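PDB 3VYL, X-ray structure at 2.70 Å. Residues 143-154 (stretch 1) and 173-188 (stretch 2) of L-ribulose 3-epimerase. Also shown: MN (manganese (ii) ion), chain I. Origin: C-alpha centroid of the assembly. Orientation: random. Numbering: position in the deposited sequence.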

# COMPACT_ATOMS: atom_id res chain seq x y z
N THR A 143 31.11 -14.25 -10.48
CA THR A 143 30.57 -14.27 -9.12
C THR A 143 29.54 -15.38 -8.96
O THR A 143 28.90 -15.77 -9.93
N LEU A 144 29.40 -15.92 -7.75
CA LEU A 144 28.29 -16.82 -7.45
C LEU A 144 27.19 -16.08 -6.67
O LEU A 144 27.42 -15.55 -5.58
N ASN A 145 25.99 -16.05 -7.24
CA ASN A 145 24.85 -15.42 -6.58
C ASN A 145 23.79 -16.45 -6.22
O ASN A 145 23.14 -17.02 -7.10
N LEU A 146 23.66 -16.68 -4.92
CA LEU A 146 22.76 -17.68 -4.37
C LEU A 146 21.30 -17.23 -4.41
O LEU A 146 20.94 -16.29 -3.69
N GLU A 147 20.46 -17.88 -5.23
CA GLU A 147 19.04 -17.50 -5.26
C GLU A 147 18.32 -17.98 -4.03
O GLU A 147 18.43 -19.14 -3.62
N ILE A 148 17.60 -17.03 -3.44
CA ILE A 148 16.78 -17.25 -2.26
C ILE A 148 15.36 -17.51 -2.76
O ILE A 148 14.79 -16.68 -3.47
N VAL A 149 14.81 -18.66 -2.40
CA VAL A 149 13.54 -19.09 -2.98
C VAL A 149 12.51 -19.50 -1.92
O VAL A 149 12.85 -19.67 -0.75
N ASN A 150 11.26 -19.65 -2.36
CA ASN A 150 10.18 -19.99 -1.44
C ASN A 150 10.25 -21.43 -0.97
O ASN A 150 10.88 -22.28 -1.61
N ARG A 151 9.59 -21.70 0.15
CA ARG A 151 9.59 -23.01 0.80
C ARG A 151 9.38 -24.21 -0.13
O ARG A 151 9.93 -25.27 0.12
N PHE A 152 8.56 -24.02 -1.17
CA PHE A 152 8.21 -25.09 -2.11
C PHE A 152 9.27 -25.37 -3.18
O PHE A 152 9.17 -26.36 -3.90
N GLU A 153 10.28 -24.53 -3.27
CA GLU A 153 11.33 -24.75 -4.23
C GLU A 153 12.71 -25.12 -3.67
O GLU A 153 13.54 -25.62 -4.37
N SER A 154 12.94 -24.87 -2.40
CA SER A 154 14.08 -25.35 -1.71
C SER A 154 13.74 -25.40 -0.26
O SER A 154 12.85 -24.74 0.17
N ASP A 173 34.27 -14.43 -0.28
CA ASP A 173 33.97 -13.10 -0.76
C ASP A 173 33.65 -13.11 -2.27
O ASP A 173 33.76 -12.08 -2.94
N ASN A 174 33.28 -14.28 -2.79
CA ASN A 174 32.76 -14.37 -4.15
C ASN A 174 31.35 -14.99 -4.18
O ASN A 174 30.84 -15.38 -5.24
N ILE A 175 30.73 -15.06 -3.01
CA ILE A 175 29.36 -15.52 -2.92
C ILE A 175 28.44 -14.38 -2.47
O ILE A 175 28.56 -13.86 -1.36
N PHE A 176 27.53 -14.00 -3.36
CA PHE A 176 26.55 -12.96 -3.08
C PHE A 176 25.11 -13.49 -3.09
O PHE A 176 24.89 -14.69 -3.27
N LEU A 177 24.15 -12.60 -2.86
CA LEU A 177 22.73 -12.95 -2.86
C LEU A 177 22.05 -12.66 -4.17
O LEU A 177 22.30 -11.63 -4.82
N HIS A 178 21.17 -13.59 -4.55
CA HIS A 178 20.28 -13.43 -5.67
C HIS A 178 18.91 -13.42 -5.08
O HIS A 178 18.42 -14.44 -4.59
N LEU A 179 18.31 -12.24 -5.06
CA LEU A 179 16.96 -12.05 -4.53
C LEU A 179 15.90 -12.03 -5.65
O LEU A 179 16.16 -11.54 -6.77
N ASP A 180 14.72 -12.55 -5.35
CA ASP A 180 13.65 -12.64 -6.35
C ASP A 180 12.32 -12.18 -5.72
O ASP A 180 11.80 -12.82 -4.81
N THR A 181 11.78 -11.07 -6.23
CA THR A 181 10.60 -10.47 -5.66
C THR A 181 9.42 -11.45 -5.48
O THR A 181 8.75 -11.44 -4.45
N PHE A 182 9.21 -12.31 -6.48
CA PHE A 182 8.21 -13.38 -6.39
C PHE A 182 8.42 -14.28 -5.15
O PHE A 182 7.48 -14.60 -4.44
N HIS A 183 9.66 -14.68 -4.90
CA HIS A 183 9.97 -15.49 -3.72
C HIS A 183 9.94 -14.71 -2.43
O HIS A 183 9.48 -15.22 -1.39
N MET A 184 10.40 -13.47 -2.50
CA MET A 184 10.48 -12.59 -1.33
C MET A 184 9.11 -12.29 -0.76
O MET A 184 8.92 -12.30 0.46
N ASN A 185 8.15 -12.04 -1.65
CA ASN A 185 6.80 -11.68 -1.23
C ASN A 185 6.13 -12.81 -0.44
O ASN A 185 5.25 -12.56 0.38
N ILE A 186 6.55 -14.05 -0.68
CA ILE A 186 6.02 -15.18 0.06
C ILE A 186 6.75 -15.37 1.40
O ILE A 186 6.13 -15.68 2.42
N GLU A 187 8.06 -15.16 1.40
CA GLU A 187 8.89 -15.53 2.55
C GLU A 187 9.30 -14.37 3.47
O GLU A 187 9.31 -14.53 4.69
N GLU A 188 9.63 -13.22 2.91
CA GLU A 188 10.13 -12.11 3.72
C GLU A 188 9.04 -11.43 4.58
O GLU A 188 7.85 -11.48 4.26

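Two neighbouring parallel strands, zipped by backbone hydrogen bonds, lead into a polar junction where a manganese ion joins carboxylates at the ends of the two strands and an arginine-glutamate salt bridge ties the following loop to the following helix. Leu-144 N donates to Asn-174 O (2.9 Å), Phe-176 N to Leu-144 O (2.7 Å), and so on to Ile-148 N and His-178 O (3.0 Å), with N-H...O angles of 159-167°.

This register sorts the side chains. Leu-144, Leu-146, Ile-175 and Leu-177 share one apolar face, where Leu-146 CD2 lies 3.7 Å from Ile-175 CG2. Ile-148 (m, m) extends the packing, its CD1 reaching Leu-177 CD2 and its CG1 reaching Leu-179 CD2, each at 3.8 Å. The other face carries Asn-145, Phe-176, Glu-147 and His-178. Glu-147 is t, t, and its CG sits over the His-178 ring, 3.7 Å from the centroid and 18° off the normal.

That extended conformer delivers Glu-147 OE2 to the manganese at 2.1 Å, matched by Asp-180 OD2 (chi1 t), also 2.1 Å from the metal. The two carboxylate oxygens, Glu-147 OE2 and Asp-180 OD2, are 3.0 Å apart because both bind the cation; water 3 and ligands elsewhere in the structure complete the site. Water 1 bridges the backbones, donating to Ile-148 O and accepting from Asp-180 N, both at 2.7 Å.

His-183 (m) points toward the loop. Val-149 CG1 covers its ring face, 3.8 Å from the centroid, while Asn-150 ND2 approaches the edge and donates to His-183 ND1 (3.0 Å). The CA-to-CB bond of Glu-187 (m, m) points toward the first stretch, and its carboxylate meets Arg-151: OE2 accepts from Arg-151 N (2.7 Å) and Arg-151 NE (2.8 Å), and OE1 from Arg-151 NH2 (2.9 Å), so one carboxylate fixes both backbone and guanidinium.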

# COMPACT_ATOMS: atom_id res chain seq x y z
CB THR A 143 29.91 -12.92 -8.81
OG1 THR A 143 28.98 -12.61 -9.86
CG2 THR A 143 30.96 -11.82 -8.73
CB LEU A 144 28.75 -18.05 -6.65
CG LEU A 144 29.72 -19.14 -7.13
CD1 LEU A 144 29.81 -20.25 -6.08
CD2 LEU A 144 29.38 -19.73 -8.50
CB ASN A 145 24.26 -14.31 -7.45
CG ASN A 145 25.34 -13.48 -8.11
OD1 ASN A 145 25.97 -13.93 -9.07
ND2 ASN A 145 25.56 -12.27 -7.60
CB LEU A 146 23.17 -17.92 -2.92
CG LEU A 146 24.10 -19.09 -2.59
CD1 LEU A 146 25.24 -19.27 -3.59
CD2 LEU A 146 24.62 -18.93 -1.18
CB GLU A 147 18.27 -17.91 -6.53
CG GLU A 147 16.99 -17.09 -6.71
CD GLU A 147 16.21 -17.35 -8.00
OE1 GLU A 147 16.67 -18.12 -8.86
OE2 GLU A 147 15.12 -16.77 -8.16
CB ILE A 148 16.79 -16.00 -1.38
CG1 ILE A 148 18.24 -15.57 -1.09
CG2 ILE A 148 16.00 -16.23 -0.10
CD1 ILE A 148 19.08 -16.60 -0.35
CB VAL A 149 13.72 -20.22 -4.03
CG1 VAL A 149 14.55 -19.73 -5.20
CG2 VAL A 149 14.34 -21.46 -3.42
CB ASN A 150 8.83 -19.66 -2.08
CG ASN A 150 8.43 -20.65 -3.16
OD1 ASN A 150 8.06 -21.79 -2.86
ND2 ASN A 150 8.49 -20.21 -4.41
CB ARG A 151 8.53 -23.04 1.89
CG ARG A 151 7.14 -22.67 1.41
CD ARG A 151 6.28 -22.24 2.57
NE ARG A 151 6.80 -21.03 3.21
CZ ARG A 151 6.23 -20.46 4.27
NH1 ARG A 151 5.13 -20.99 4.81
NH2 ARG A 151 6.76 -19.36 4.78
CB PHE A 152 6.87 -24.81 -2.80
CG PHE A 152 5.73 -24.56 -1.84
CD1 PHE A 152 5.10 -25.62 -1.18
CD2 PHE A 152 5.28 -23.27 -1.60
CE1 PHE A 152 4.06 -25.40 -0.31
CE2 PHE A 152 4.24 -23.04 -0.72
CZ PHE A 152 3.62 -24.10 -0.06
CB GLU A 153 11.37 -23.57 -5.17
CG GLU A 153 10.02 -23.29 -5.79
CD GLU A 153 10.12 -22.51 -7.05
OE1 GLU A 153 11.12 -22.58 -7.69
OE2 GLU A 153 9.21 -21.80 -7.42
CB SER A 154 15.26 -24.43 -1.88
OG SER A 154 16.40 -24.93 -1.24
CB ASP A 173 35.13 -12.14 -0.46
CG ASP A 173 36.47 -12.62 -1.02
OD1 ASP A 173 37.45 -12.64 -0.24
OD2 ASP A 173 36.54 -12.99 -2.22
CB ASN A 174 33.73 -15.10 -5.08
CG ASN A 174 33.47 -14.78 -6.55
OD1 ASN A 174 33.06 -13.67 -6.88
ND2 ASN A 174 33.70 -15.75 -7.42
CB ILE A 175 29.22 -16.77 -2.03
CG1 ILE A 175 30.01 -17.94 -2.63
CG2 ILE A 175 27.76 -17.16 -1.87
CD1 ILE A 175 30.19 -19.11 -1.70
CB PHE A 176 26.71 -11.81 -4.09
CG PHE A 176 28.08 -11.19 -4.08
CD1 PHE A 176 28.49 -10.38 -3.02
CD2 PHE A 176 28.97 -11.43 -5.13
CE1 PHE A 176 29.75 -9.81 -3.02
CE2 PHE A 176 30.24 -10.87 -5.12
CZ PHE A 176 30.63 -10.06 -4.07
CB LEU A 177 21.97 -12.24 -1.74
CG LEU A 177 22.25 -12.64 -0.29
CD1 LEU A 177 21.47 -11.69 0.60
CD2 LEU A 177 21.88 -14.09 -0.03
CB HIS A 178 20.49 -14.57 -6.67
CG HIS A 178 19.54 -14.56 -7.85
ND1 HIS A 178 19.45 -15.59 -8.71
CD2 HIS A 178 18.62 -13.61 -8.28
CE1 HIS A 178 18.53 -15.32 -9.65
NE2 HIS A 178 18.02 -14.11 -9.38
CB LEU A 179 16.91 -10.75 -3.71
CG LEU A 179 17.84 -10.64 -2.50
CD1 LEU A 179 17.60 -9.32 -1.79
CD2 LEU A 179 17.67 -11.79 -1.52
CB ASP A 180 13.58 -14.07 -6.89
CG ASP A 180 12.51 -14.27 -7.95
OD1 ASP A 180 11.41 -13.70 -7.81
OD2 ASP A 180 12.76 -15.04 -8.91
CB THR A 181 10.16 -9.24 -6.46
OG1 THR A 181 9.82 -9.64 -7.78
CG2 THR A 181 11.29 -8.21 -6.52
CB PHE A 182 8.18 -14.21 -7.68
CG PHE A 182 7.46 -15.52 -7.54
CD1 PHE A 182 6.07 -15.57 -7.58
CD2 PHE A 182 8.17 -16.70 -7.32
CE1 PHE A 182 5.41 -16.77 -7.43
CE2 PHE A 182 7.51 -17.90 -7.17
CZ PHE A 182 6.13 -17.93 -7.23
CB HIS A 183 11.31 -16.18 -3.91
CG HIS A 183 11.33 -17.13 -5.07
ND1 HIS A 183 10.65 -18.29 -5.07
CD2 HIS A 183 11.98 -17.07 -6.29
CE1 HIS A 183 10.85 -18.93 -6.23
NE2 HIS A 183 11.66 -18.18 -6.98
CB MET A 184 11.20 -11.28 -1.69
CG MET A 184 12.72 -11.41 -1.75
SD MET A 184 13.59 -9.83 -1.77
CE MET A 184 13.26 -9.29 -3.45
CB ASN A 185 5.94 -11.25 -2.41
CG ASN A 185 4.86 -10.27 -2.01
OD1 ASN A 185 5.16 -9.15 -1.60
ND2 ASN A 185 3.59 -10.68 -2.13
CB ILE A 186 6.07 -16.49 -0.75
CG1 ILE A 186 5.20 -16.39 -2.01
CG2 ILE A 186 5.63 -17.68 0.09
CD1 ILE A 186 5.24 -17.64 -2.87
CB GLU A 187 10.12 -16.31 2.09
CG GLU A 187 9.81 -17.58 1.32
CD GLU A 187 9.16 -18.66 2.16
OE1 GLU A 187 9.21 -18.59 3.40
OE2 GLU A 187 8.59 -19.61 1.58
CB GLU A 188 10.87 -11.07 2.86
CG GLU A 188 11.93 -11.63 1.91
CD GLU A 188 13.23 -12.07 2.59
OE1 GLU A 188 13.41 -11.80 3.81
OE2 GLU A 188 14.08 -12.68 1.90
MN MN I . 14.15 -16.17 -9.92
O HOH W 1 14.46 -14.05 -3.11
O HOH W 2 11.67 -20.35 -9.62
O HOH W 3 13.51 -18.43 -10.19